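Local coordinates for MGS-MChE2 (Uncultured bacterium, PDB 5JD6), which probably hydrolyses carboxylic esters, as an esterase of the alpha/beta hydrolase fold recovered from a lagoon-sediment metagenome, at residues 111-116 with 212-217; 99-104 with 189-194; 222-227 with 249-254; 231-234 with 240-243; 64-69 with 90-95. All blocks are in the same frame, centred on the assembly; numbering follows the deposited sequence.

Interaction 1 of 5, residues 111-116 with 212-217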
# COMPACT_ATOMS: atom_id res chain seq x y z
N LEU A 111 5.27 0.50 -8.84
CA LEU A 111 5.00 0.15 -7.45
C LEU A 111 5.64 1.17 -6.51
O LEU A 111 6.85 1.36 -6.53
CB LEU A 111 5.52 -1.25 -7.15
CG LEU A 111 5.47 -1.72 -5.69
CD1 LEU A 111 4.03 -1.73 -5.18
CD2 LEU A 111 6.10 -3.10 -5.56
N VAL A 112 4.82 1.82 -5.69
CA VAL A 112 5.33 2.77 -4.72
C VAL A 112 5.19 2.22 -3.30
O VAL A 112 4.09 1.84 -2.88
CB VAL A 112 4.62 4.13 -4.81
CG1 VAL A 112 5.33 5.16 -3.95
CG2 VAL A 112 4.55 4.59 -6.26
N ILE A 113 6.30 2.16 -2.58
CA ILE A 113 6.34 1.54 -1.27
C ILE A 113 6.86 2.50 -0.21
O ILE A 113 7.82 3.24 -0.45
CB ILE A 113 7.22 0.28 -1.29
CG1 ILE A 113 6.52 -0.84 -2.05
CG2 ILE A 113 7.55 -0.19 0.12
CD1 ILE A 113 7.41 -2.01 -2.33
N THR A 114 6.20 2.50 0.94
CA THR A 114 6.61 3.36 2.04
C THR A 114 6.19 2.80 3.40
O THR A 114 5.01 2.56 3.65
CB THR A 114 6.04 4.79 1.86
OG1 THR A 114 6.19 5.53 3.08
CG2 THR A 114 4.58 4.76 1.43
N GLY A 115 7.18 2.59 4.26
CA GLY A 115 6.96 2.00 5.57
C GLY A 115 6.13 0.74 5.51
O GLY A 115 5.13 0.61 6.21
N SER A 116 6.53 -0.20 4.66
CA SER A 116 5.73 -1.40 4.44
C SER A 116 6.39 -2.65 5.00
O SER A 116 7.62 -2.72 5.10
CB SER A 116 5.45 -1.59 2.95
OG SER A 116 6.52 -2.26 2.31
N GLU A 212 16.47 -0.36 2.75
CA GLU A 212 17.67 -0.63 1.97
C GLU A 212 17.73 -2.08 1.53
O GLU A 212 18.34 -2.40 0.50
CB GLU A 212 18.92 -0.25 2.77
CG GLU A 212 19.02 1.24 3.06
CD GLU A 212 20.33 1.63 3.70
OE1 GLU A 212 20.42 1.57 4.95
OE2 GLU A 212 21.27 2.01 2.97
N ASP A 213 17.11 -2.97 2.29
CA ASP A 213 16.95 -4.36 1.88
C ASP A 213 16.11 -4.44 0.62
O ASP A 213 16.42 -5.19 -0.31
CB ASP A 213 16.32 -5.20 3.00
CG ASP A 213 17.29 -5.53 4.11
OD1 ASP A 213 18.50 -5.64 3.83
OD2 ASP A 213 16.85 -5.68 5.27
N PHE A 214 15.03 -3.66 0.59
CA PHE A 214 14.17 -3.55 -0.58
C PHE A 214 14.95 -3.04 -1.79
O PHE A 214 14.83 -3.56 -2.89
CB PHE A 214 12.99 -2.63 -0.30
CG PHE A 214 11.78 -3.34 0.24
CD1 PHE A 214 11.30 -4.49 -0.37
CD2 PHE A 214 11.13 -2.87 1.37
CE1 PHE A 214 10.19 -5.14 0.13
CE2 PHE A 214 10.02 -3.52 1.87
CZ PHE A 214 9.55 -4.66 1.25
N LYS A 215 15.76 -2.01 -1.55
CA LYS A 215 16.59 -1.42 -2.60
C LYS A 215 17.62 -2.42 -3.12
O LYS A 215 17.89 -2.47 -4.32
CB LYS A 215 17.28 -0.16 -2.08
CG LYS A 215 18.35 0.41 -2.99
CD LYS A 215 17.79 0.82 -4.34
CE LYS A 215 18.90 1.28 -5.27
NZ LYS A 215 18.40 1.59 -6.64
N ARG A 216 18.18 -3.21 -2.22
CA ARG A 216 19.18 -4.22 -2.59
C ARG A 216 18.61 -5.27 -3.54
O ARG A 216 19.14 -5.49 -4.63
CB ARG A 216 19.73 -4.92 -1.34
CG ARG A 216 20.77 -4.13 -0.56
CD ARG A 216 21.54 -5.02 0.41
NE ARG A 216 20.66 -5.70 1.36
CZ ARG A 216 20.41 -7.01 1.34
NH1 ARG A 216 20.97 -7.78 0.41
NH2 ARG A 216 19.61 -7.55 2.25
N LEU A 217 17.53 -5.91 -3.11
CA LEU A 217 17.00 -7.07 -3.81
C LEU A 217 16.27 -6.70 -5.10
O LEU A 217 16.48 -7.34 -6.14
CB LEU A 217 16.07 -7.85 -2.88
CG LEU A 217 16.72 -8.28 -1.56
CD1 LEU A 217 15.70 -8.92 -0.63
CD2 LEU A 217 17.88 -9.23 -1.82

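Interaction 2 of 5, residues 99-104 with 189-194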
# COMPACT_ATOMS: atom_id res chain seq x y z
N LEU A 99 2.94 -8.36 -3.16
CA LEU A 99 2.49 -9.68 -3.55
C LEU A 99 1.68 -9.62 -4.84
O LEU A 99 1.79 -10.49 -5.70
CB LEU A 99 1.66 -10.33 -2.44
CG LEU A 99 1.23 -11.78 -2.70
CD1 LEU A 99 2.43 -12.63 -3.09
CD2 LEU A 99 0.54 -12.36 -1.49
N ALA A 100 0.87 -8.57 -4.98
CA ALA A 100 0.07 -8.37 -6.18
C ALA A 100 0.95 -8.15 -7.40
O ALA A 100 0.66 -8.66 -8.49
CB ALA A 100 -0.89 -7.21 -5.99
N THR A 101 2.02 -7.38 -7.22
CA THR A 101 2.97 -7.13 -8.31
C THR A 101 3.72 -8.41 -8.68
O THR A 101 4.12 -8.60 -9.83
CB THR A 101 3.99 -6.04 -7.93
OG1 THR A 101 4.62 -6.38 -6.69
CG2 THR A 101 3.30 -4.70 -7.77
N LYS A 102 3.92 -9.28 -7.69
CA LYS A 102 4.55 -10.57 -7.92
C LYS A 102 3.62 -11.52 -8.67
O LYS A 102 4.02 -12.18 -9.63
CB LYS A 102 4.98 -11.20 -6.59
CG LYS A 102 5.35 -12.67 -6.70
CD LYS A 102 5.37 -13.34 -5.34
CE LYS A 102 5.28 -14.85 -5.46
NZ LYS A 102 4.81 -15.48 -4.19
N MET A 103 2.36 -11.56 -8.23
CA MET A 103 1.37 -12.46 -8.83
C MET A 103 0.87 -11.94 -10.17
O MET A 103 0.68 -12.72 -11.11
CB MET A 103 0.19 -12.65 -7.88
CG MET A 103 0.57 -13.30 -6.55
SD MET A 103 -0.81 -13.42 -5.40
CE MET A 103 -1.88 -14.57 -6.27
N PHE A 104 0.66 -10.63 -10.27
CA PHE A 104 0.11 -10.04 -11.48
C PHE A 104 0.91 -8.81 -11.93
O PHE A 104 0.43 -7.69 -11.82
CB PHE A 104 -1.36 -9.66 -11.26
CG PHE A 104 -2.10 -10.62 -10.39
CD1 PHE A 104 -2.49 -11.86 -10.87
CD2 PHE A 104 -2.42 -10.29 -9.08
CE1 PHE A 104 -3.18 -12.76 -10.07
CE2 PHE A 104 -3.10 -11.18 -8.27
CZ PHE A 104 -3.48 -12.41 -8.76
N PRO A 189 14.34 -10.37 -5.95
CA PRO A 189 15.48 -10.25 -6.87
C PRO A 189 15.16 -9.97 -8.34
O PRO A 189 15.98 -9.36 -9.02
CB PRO A 189 16.19 -11.62 -6.74
CG PRO A 189 15.33 -12.44 -5.82
CD PRO A 189 14.58 -11.47 -4.99
N LYS A 190 14.00 -10.40 -8.83
CA LYS A 190 13.59 -9.96 -10.16
C LYS A 190 12.07 -9.80 -10.26
O LYS A 190 11.39 -10.49 -11.02
CB LYS A 190 14.11 -10.93 -11.24
CG LYS A 190 13.86 -10.47 -12.68
CD LYS A 190 14.58 -11.36 -13.68
CE LYS A 190 14.20 -10.98 -15.10
NZ LYS A 190 12.79 -11.38 -15.39
N MET A 191 11.55 -8.88 -9.46
CA MET A 191 10.25 -8.29 -9.73
C MET A 191 10.53 -7.03 -10.53
O MET A 191 10.75 -5.95 -9.97
CB MET A 191 9.48 -8.00 -8.43
CG MET A 191 8.96 -9.26 -7.73
SD MET A 191 8.53 -9.00 -6.00
CE MET A 191 7.49 -7.55 -6.11
N LYS A 192 10.52 -7.18 -11.85
CA LYS A 192 11.05 -6.18 -12.78
C LYS A 192 10.43 -4.79 -12.68
O LYS A 192 11.07 -3.80 -13.04
CB LYS A 192 10.88 -6.67 -14.22
CG LYS A 192 11.80 -7.79 -14.62
CD LYS A 192 11.18 -8.63 -15.72
CE LYS A 192 11.91 -8.43 -17.04
NZ LYS A 192 11.04 -8.67 -18.22
N THR A 193 9.20 -4.72 -12.19
CA THR A 193 8.44 -3.48 -12.19
C THR A 193 9.18 -2.33 -11.51
O THR A 193 9.78 -2.52 -10.45
CB THR A 193 7.07 -3.65 -11.50
OG1 THR A 193 7.25 -3.72 -10.08
CG2 THR A 193 6.38 -4.92 -11.99
N PRO A 194 9.16 -1.14 -12.13
CA PRO A 194 9.77 0.07 -11.57
C PRO A 194 9.20 0.39 -10.19
O PRO A 194 7.99 0.53 -10.04
CB PRO A 194 9.39 1.15 -12.58
CG PRO A 194 9.17 0.41 -13.86
CD PRO A 194 8.56 -0.90 -13.45

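Interaction 3 of 5, residues 222-227 with 249-254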
# COMPACT_ATOMS: atom_id res chain seq x y z
N ASP A 222 14.13 2.73 -6.82
CA ASP A 222 14.78 3.95 -6.36
C ASP A 222 14.39 4.24 -4.91
O ASP A 222 13.23 4.08 -4.53
CB ASP A 222 14.40 5.13 -7.26
CG ASP A 222 14.79 4.90 -8.71
OD1 ASP A 222 16.00 5.03 -9.03
OD2 ASP A 222 13.90 4.61 -9.53
N LEU A 223 15.36 4.68 -4.12
CA LEU A 223 15.15 4.90 -2.70
C LEU A 223 15.31 6.36 -2.30
O LEU A 223 16.33 6.98 -2.58
CB LEU A 223 16.11 4.02 -1.89
CG LEU A 223 16.03 4.08 -0.36
CD1 LEU A 223 14.61 3.89 0.13
CD2 LEU A 223 16.94 3.02 0.24
N TYR A 224 14.28 6.91 -1.65
CA TYR A 224 14.31 8.29 -1.17
C TYR A 224 13.90 8.35 0.30
O TYR A 224 12.97 7.67 0.72
CB TYR A 224 13.39 9.17 -2.01
CG TYR A 224 13.61 9.04 -3.50
CD1 TYR A 224 14.66 9.70 -4.13
CD2 TYR A 224 12.76 8.26 -4.28
CE1 TYR A 224 14.86 9.58 -5.49
CE2 TYR A 224 12.96 8.13 -5.64
CZ TYR A 224 14.01 8.80 -6.24
OH TYR A 224 14.20 8.68 -7.60
N TRP A 225 14.60 9.16 1.08
CA TRP A 225 14.32 9.27 2.51
C TRP A 225 13.64 10.59 2.88
O TRP A 225 13.79 11.60 2.20
CB TRP A 225 15.61 9.12 3.32
CG TRP A 225 16.00 7.70 3.60
CD1 TRP A 225 15.40 6.84 4.48
CD2 TRP A 225 17.08 6.98 3.00
NE1 TRP A 225 16.04 5.63 4.46
CE2 TRP A 225 17.08 5.68 3.56
CE3 TRP A 225 18.05 7.30 2.05
CZ2 TRP A 225 18.00 4.71 3.20
CZ3 TRP A 225 18.97 6.33 1.69
CH2 TRP A 225 18.94 5.05 2.26
N ILE A 226 12.90 10.55 3.98
CA ILE A 226 12.35 11.75 4.59
C ILE A 226 12.82 11.84 6.04
O ILE A 226 12.56 10.94 6.84
CB ILE A 226 10.81 11.78 4.54
CG1 ILE A 226 10.32 11.69 3.10
CG2 ILE A 226 10.27 13.04 5.21
CD1 ILE A 226 8.81 11.64 2.96
N ASP A 227 13.53 12.91 6.37
CA ASP A 227 14.14 13.05 7.69
C ASP A 227 13.11 13.49 8.73
O ASP A 227 12.16 14.20 8.41
CB ASP A 227 15.30 14.05 7.63
CG ASP A 227 15.93 14.29 8.99
OD1 ASP A 227 16.20 13.31 9.70
OD2 ASP A 227 16.17 15.47 9.33
N PHE A 249 7.65 10.21 -10.76
CA PHE A 249 6.71 10.00 -11.86
C PHE A 249 7.17 10.72 -13.13
O PHE A 249 7.08 10.17 -14.23
CB PHE A 249 5.30 10.47 -11.48
CG PHE A 249 4.56 9.53 -10.56
CD1 PHE A 249 4.97 8.22 -10.42
CD2 PHE A 249 3.45 9.97 -9.85
CE1 PHE A 249 4.29 7.35 -9.58
CE2 PHE A 249 2.77 9.11 -9.01
CZ PHE A 249 3.18 7.80 -8.88
N LYS A 250 7.66 11.94 -12.96
CA LYS A 250 8.11 12.76 -14.08
C LYS A 250 9.29 12.14 -14.81
O LYS A 250 9.37 12.18 -16.04
CB LYS A 250 8.48 14.16 -13.59
CG LYS A 250 7.31 14.96 -13.04
CD LYS A 250 7.79 16.18 -12.27
CE LYS A 250 6.63 16.96 -11.69
NZ LYS A 250 7.08 18.00 -10.72
N GLU A 251 10.22 11.57 -14.04
CA GLU A 251 11.42 10.97 -14.61
C GLU A 251 11.11 9.75 -15.48
O GLU A 251 11.86 9.45 -16.41
CB GLU A 251 12.38 10.55 -13.50
CG GLU A 251 12.93 11.69 -12.68
CD GLU A 251 13.84 11.20 -11.58
OE1 GLU A 251 14.27 10.03 -11.63
OE2 GLU A 251 14.11 11.99 -10.65
N ARG A 252 10.02 9.07 -15.18
CA ARG A 252 9.73 7.79 -15.82
C ARG A 252 8.48 7.81 -16.68
O ARG A 252 8.14 6.80 -17.30
CB ARG A 252 9.59 6.70 -14.76
CG ARG A 252 10.89 6.33 -14.08
CD ARG A 252 10.68 5.22 -13.08
NE ARG A 252 11.93 4.64 -12.61
CZ ARG A 252 12.51 3.58 -13.17
NH1 ARG A 252 11.94 2.99 -14.22
NH2 ARG A 252 13.65 3.11 -12.69
N ASP A 253 7.80 8.95 -16.72
CA ASP A 253 6.51 9.08 -17.39
C ASP A 253 5.51 8.08 -16.81
O ASP A 253 5.17 7.08 -17.44
CB ASP A 253 6.65 8.87 -18.91
CG ASP A 253 5.34 9.08 -19.66
OD1 ASP A 253 4.32 9.44 -19.03
OD2 ASP A 253 5.32 8.86 -20.89
N PHE A 254 5.03 8.37 -15.61
CA PHE A 254 4.02 7.56 -14.95
C PHE A 254 2.80 8.39 -14.57
O PHE A 254 2.77 9.60 -14.82
CB PHE A 254 4.60 6.87 -13.71
CG PHE A 254 5.51 5.72 -14.02
CD1 PHE A 254 5.38 5.01 -15.20
CD2 PHE A 254 6.49 5.33 -13.12
CE1 PHE A 254 6.21 3.95 -15.49
CE2 PHE A 254 7.33 4.27 -13.40
CZ PHE A 254 7.18 3.58 -14.59
O HOH W 1 14.39 7.09 -11.29

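Interaction 4 of 5, residues 231-234 with 240-243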
# COMPACT_ATOMS: atom_id res chain seq x y z
N HIS A 231 6.68 6.07 10.65
CA HIS A 231 6.12 4.96 9.89
C HIS A 231 5.12 5.41 8.82
O HIS A 231 4.83 4.66 7.89
CB HIS A 231 5.44 3.97 10.84
CG HIS A 231 5.19 2.62 10.24
ND1 HIS A 231 6.16 1.92 9.56
CD2 HIS A 231 4.08 1.85 10.22
CE1 HIS A 231 5.66 0.77 9.14
NE2 HIS A 231 4.40 0.71 9.53
N ALA A 232 4.61 6.63 8.95
CA ALA A 232 3.62 7.14 8.00
C ALA A 232 4.08 8.45 7.36
O ALA A 232 3.60 9.52 7.73
CB ALA A 232 2.28 7.33 8.69
N ALA A 233 4.99 8.34 6.40
CA ALA A 233 5.52 9.51 5.70
C ALA A 233 4.41 10.31 5.03
O ALA A 233 4.44 11.54 5.00
CB ALA A 233 6.57 9.09 4.68
N MET A 234 3.44 9.58 4.50
CA MET A 234 2.24 10.14 3.88
C MET A 234 1.52 11.13 4.77
O MET A 234 0.97 12.13 4.30
CB MET A 234 1.28 9.02 3.52
CG MET A 234 1.33 7.92 4.57
SD MET A 234 0.50 6.44 4.03
CE MET A 234 1.60 5.97 2.71
N GLU A 240 6.52 16.62 1.44
CA GLU A 240 7.71 16.12 0.78
C GLU A 240 7.44 14.80 0.09
O GLU A 240 8.07 14.48 -0.93
CB GLU A 240 8.85 15.96 1.79
CG GLU A 240 9.10 17.21 2.63
CD GLU A 240 10.25 17.04 3.60
OE1 GLU A 240 10.14 17.50 4.75
OE2 GLU A 240 11.27 16.43 3.21
N PHE A 241 6.51 14.02 0.63
CA PHE A 241 6.13 12.75 0.03
C PHE A 241 5.57 12.98 -1.36
O PHE A 241 5.98 12.33 -2.32
CB PHE A 241 5.11 12.02 0.91
CG PHE A 241 4.81 10.63 0.43
CD1 PHE A 241 5.55 9.55 0.88
CD2 PHE A 241 3.78 10.40 -0.48
CE1 PHE A 241 5.27 8.27 0.45
CE2 PHE A 241 3.50 9.12 -0.92
CZ PHE A 241 4.25 8.05 -0.46
N ASN A 242 4.63 13.91 -1.47
CA ASN A 242 4.03 14.25 -2.75
C ASN A 242 5.07 14.71 -3.75
O ASN A 242 5.07 14.28 -4.91
CB ASN A 242 2.96 15.33 -2.58
CG ASN A 242 1.70 14.81 -1.91
OD1 ASN A 242 1.39 13.62 -1.99
ND2 ASN A 242 0.98 15.70 -1.23
N GLN A 243 5.98 15.58 -3.30
CA GLN A 243 7.01 16.14 -4.17
C GLN A 243 8.00 15.07 -4.63
O GLN A 243 8.39 15.04 -5.80
CB GLN A 243 7.74 17.28 -3.47
CG GLN A 243 8.50 18.19 -4.41
CD GLN A 243 9.37 19.19 -3.68
OE1 GLN A 243 9.84 18.93 -2.57
NE2 GLN A 243 9.59 20.35 -4.30

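Interaction 5 of 5, residues 64-69 with 90-95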
# COMPACT_ATOMS: atom_id res chain seq x y z
N THR A 64 -8.60 -15.69 5.24
CA THR A 64 -7.93 -14.45 5.57
C THR A 64 -6.42 -14.60 5.44
O THR A 64 -5.74 -15.03 6.38
CB THR A 64 -8.28 -14.00 7.00
OG1 THR A 64 -9.71 -14.02 7.17
CG2 THR A 64 -7.76 -12.61 7.27
N SER A 65 -5.90 -14.24 4.28
CA SER A 65 -4.47 -14.30 4.02
C SER A 65 -4.05 -13.14 3.12
O SER A 65 -4.88 -12.49 2.49
CB SER A 65 -4.10 -15.63 3.38
OG SER A 65 -4.80 -15.84 2.16
N VAL A 66 -2.74 -12.88 3.09
CA VAL A 66 -2.19 -11.83 2.25
C VAL A 66 -2.46 -12.13 0.78
O VAL A 66 -2.70 -11.22 -0.02
CB VAL A 66 -0.68 -11.66 2.50
CG1 VAL A 66 -0.08 -10.62 1.57
CG2 VAL A 66 -0.44 -11.27 3.95
N GLY A 67 -2.44 -13.41 0.43
CA GLY A 67 -2.74 -13.85 -0.92
C GLY A 67 -4.16 -13.53 -1.33
O GLY A 67 -4.41 -13.17 -2.48
N THR A 68 -5.09 -13.65 -0.39
CA THR A 68 -6.50 -13.34 -0.65
C THR A 68 -6.70 -11.85 -0.91
O THR A 68 -7.42 -11.47 -1.83
CB THR A 68 -7.39 -13.77 0.53
OG1 THR A 68 -7.40 -15.20 0.63
CG2 THR A 68 -8.81 -13.28 0.34
N PHE A 69 -6.05 -11.02 -0.10
CA PHE A 69 -6.15 -9.57 -0.25
C PHE A 69 -5.57 -9.13 -1.59
O PHE A 69 -6.10 -8.23 -2.24
CB PHE A 69 -5.44 -8.87 0.90
CG PHE A 69 -5.95 -9.26 2.26
CD1 PHE A 69 -7.30 -9.54 2.45
CD2 PHE A 69 -5.09 -9.35 3.34
CE1 PHE A 69 -7.77 -9.90 3.70
CE2 PHE A 69 -5.56 -9.71 4.59
CZ PHE A 69 -6.90 -9.98 4.77
N ASN A 90 1.26 1.08 2.03
CA ASN A 90 1.85 1.38 3.33
C ASN A 90 1.56 0.26 4.33
O ASN A 90 0.48 -0.32 4.31
CB ASN A 90 1.32 2.71 3.86
CG ASN A 90 1.61 2.91 5.33
OD1 ASN A 90 0.72 2.82 6.17
ND2 ASN A 90 2.87 3.18 5.66
N SER A 91 2.54 -0.02 5.19
CA SER A 91 2.42 -1.07 6.20
C SER A 91 2.04 -2.40 5.56
O SER A 91 2.75 -2.90 4.68
CB SER A 91 1.38 -0.68 7.26
OG SER A 91 1.75 0.52 7.92
N LEU A 92 0.93 -2.98 6.01
CA LEU A 92 0.44 -4.23 5.43
C LEU A 92 0.04 -4.01 3.97
O LEU A 92 0.18 -4.90 3.14
CB LEU A 92 -0.74 -4.77 6.23
CG LEU A 92 -1.41 -6.02 5.66
CD1 LEU A 92 -0.43 -7.18 5.60
CD2 LEU A 92 -2.65 -6.39 6.45
N GLY A 93 -0.47 -2.81 3.67
CA GLY A 93 -0.88 -2.47 2.32
C GLY A 93 0.24 -2.60 1.32
O GLY A 93 0.04 -3.06 0.19
N GLY A 94 1.44 -2.19 1.73
CA GLY A 94 2.62 -2.33 0.88
C GLY A 94 2.92 -3.78 0.59
O GLY A 94 3.34 -4.13 -0.51
N HIS A 95 2.71 -4.63 1.59
CA HIS A 95 2.93 -6.07 1.44
C HIS A 95 1.92 -6.66 0.45
O HIS A 95 2.27 -7.48 -0.39
CB HIS A 95 2.82 -6.77 2.80
CG HIS A 95 3.37 -8.16 2.80
ND1 HIS A 95 3.41 -8.94 3.94
CD2 HIS A 95 3.89 -8.92 1.81
CE1 HIS A 95 3.94 -10.12 3.65
NE2 HIS A 95 4.24 -10.13 2.36

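Interaction 1 of 5, residues 111-116 with 212-217
Between segments 111-116 and 212-217 the backbones stay well apart: the nearest CA atoms, those of Ile113 and Phe214, are 9.4 Å from each other, so the gap is bridged mainly by side chains. The arrangement is that of the alpha/beta hydrolase fold, a central strand overlaid by a helix: 111-113 belongs to strand 108-113, the chain turns a corner at Thr114 and Gly115, and 212-217 belongs to helix 208-217. The corner is made with Gly115 at positive phi (49°), and it brings Ser116 round beside the same aromatic ring that Ile113 meets.

Phe214 spans most of the space, its CB directed at the strand and its ring bringing one atom, CE2, up to both Ile113 and Ser116. Phe214 CE2 lies 4.5 Å from Ile113 CG2, a loose apolar contact, and both neighbours approach the ring obliquely. Leu98 of helix 92-103 touches Ile113 and Phe214 alike, while Leu119 and Leu188 from loops also pack on Phe214.

On the solvent side of the helix, Arg216 NH2 donates to Asp213 OD1 over 2.7 Å, meeting the carboxylate from above its plane, a nearly straight hydrogen bond (164°) within a salt bridge that takes no part in the buried contact. The closest approach between the segments is polar against aromatic: with chi1 at 85°, Ser116 OG sits between its own N and C and comes within 3.7 Å of Phe214 CE2.

Interaction 2 of 5, residues 99-104 with 189-194
Met191, Thr101 and Thr193 lose the most surface where helix 92-103 of the alpha/beta hydrolase fold meets the loop leading into strand 195-200. The backbones come to 6.4 Å at the CA atoms of Lys102 and Met191, and about 170 Å² is buried in total, without a hydrogen bond between the segments.

Met191 is the principal bridging residue. Its CG stands anti to the carbonyl carbon (chi1 -72°), directing the chain at the helix, and a bend about the CG-SD bond (chi3 50°) turns the terminal methyl toward Thr101. The two side chains cross at about a right angle, so the methionine presents its end to the threonine and does not run alongside it. Its sulfur lies 4.2 Å from Lys102 CB: the lysine contributes the base of its side chain, while its ammonium end leads away toward Asp187, with which it forms a weak, long ion pair.

Thr101 is buried and projects from the helix toward the loop. Its hydroxyl is engaged with the carbonyl oxygens of Ala97 and Leu98, one turn back in its own helix, and its side chain touches Val108 and Leu111 of the following strand. Thr193 adds buried surface more loosely, its side chain staying 4.5 Å from the helix segment, while its carbonyl oxygen accepts from the hydroxyl of Thr195. The hydroxyl of Thr101 thus faces its own helix backbone as well as the methionine, whose CE comes to 3.2 Å from Thr101 OG1.

Interaction 3 of 5, residues 222-227 with 249-254
Arg252 and Glu251, near the end of the C-terminal helix, meet Asp222 and Tyr224 of an outermost strand at the surface. Along the helix, Phe249 comes first: its carbonyl oxygen accepts from Arg252 N at 3.3 Å and from Phe254 N at 3.1 Å, the two donors arriving from opposite faces of the carbonyl plane.

Glu251 then has its CB directed toward the strand, and Tyr224 OH stays a distant 4.3 Å from Glu251 OE1. A water donates to Glu251 OE1 at 3.0 Å and, more weakly, to Asp222 OD2, bridging two like charges whose oxygens stand 5.8 Å apart. Arg252 extends from CG to NE, and its guanidinium meets Asp222 edge-on, near its own plane. The resulting salt bridge is long, 3.5 Å from Arg252 NH2 to Asp222 OD2, with the planes of the two groups 51° apart. Asp220 provides that NH2 with a further salt bridge, and Trp248 NE1 donates to Asp222 OD2. After Asp253, at positive phi, Phe254 lays one ring face against Arg252 CB.

Strand 221-226 pairs with strand 195-200 and closes one edge of the chain's sheet; helix 208-217 packs on it through Leu223, and helix 238-252 through Tyr224 and Ile226.

Interaction 4 of 5, residues 231-234 with 240-243
Ala233 and Met234 open a short helix that packs on Phe241, at the start of the long C-terminal helix, across a tight turn of the chain. His231 comes first along the first segment and makes no contact with 240-243. Its ND1 is hydrogen-bonded to Asp203 OD2 and its side chain touches Ser91, a geometry consistent with the Ser-His-Asp triad of the alpha/beta hydrolase family. Ala232 follows at the N-cap position of helix 233-236, and its backbone N donates to Glu236 OE1 in the same helix.

Ala233 points its methyl at the second helix, where CB comes to 4.0 Å from Phe241 CD1. The same ring carbon lies 4.2 Å from Met234 N, so one ring carbon meets both residues, each obliquely. Phe241 reaches them because its CG is anti to the backbone N (chi1 -173°), which swings the ring toward the short helix. Met234 places its backbone against that ring; its side chain stays 4.6 Å or more from the second segment and instead touches Asn90 and Phe35. The CA atoms of Met234 and Phe241 are 6.1 Å apart, the nearest such pair. Every residue that touches here is buried, and the contact is apolar in its side chains.

Around the pair, Leu88 of strand 85-91 packs on Phe241, Ile226 of strand 221-226 lies against Ala233, and Asn242 turns to helix 36-41, where its ND2 is bonded to Gly37 O.

Interaction 5 of 5, residues 64-69 with 90-95
Val66 and His95 hold the nearest CA pair, 7.7 Å apart, where the first turn of helix 66-80 faces the first turn of helix 92-103. Two branches of Val66 do the touching. CG1 stands over the centre of the His95 imidazole in a CH-pi contact, 4.3 Å from the ring centroid and only 6° off the ring normal, so the methyl sits almost squarely above the face. CG2 meets Leu92 CD1 at 4.4 Å, an apolar contact one turn earlier in the opposite helix.

His95 CG lies anti to the backbone N (chi1 -165°), which carries the ring toward Val66, and its NE2 is hydrogen-bonded to the carbonyl oxygen of His182. That bond probably helps fix the rotation of the ring that the methyl covers. Within the first segment, the carbonyl oxygen of Ser65 lies over one face of the Phe69 ring, 3.2 Å above its plane and offset toward the rim.

The second segment also contains the sharp strand-to-helix turn at Ser91, where phi is positive (55°), consistent with the nucleophile elbow of alpha/beta hydrolases. Ser91 OG donates to Asn90 OD1 over 3.1 Å, from above the carbonyl plane. No hydrogen bond joins the two segments. Their attachment therefore rests on methyl groups against an imidazole face and a leucine, and NE2 of that imidazole is satisfied by the His182 carbonyl, outside both helices.

In the fold
The probable catalytic site lies among interactions 1, 4 and 5. Interaction 5 holds Ser91 and interaction 4 holds His231; their centres are 20 Å apart, yet His231 NE2 comes to 3.1 Å from Ser91 OG. Interaction 1 adjoins both, since Gly115 O lies 2.9 Å from Ser91 N in a probable hydrogen bond and 3.0 Å from His231 CE1. Interaction 2 joins interaction 1 through a probable bond from Leu111 N to Pro194 O and shares helix 92-103 with interaction 5. Interaction 3 lies on one of the sheet's two outermost strands, touches interaction 4 at Ile226, and stays about 11 Å from interaction 5 at the nearest atoms.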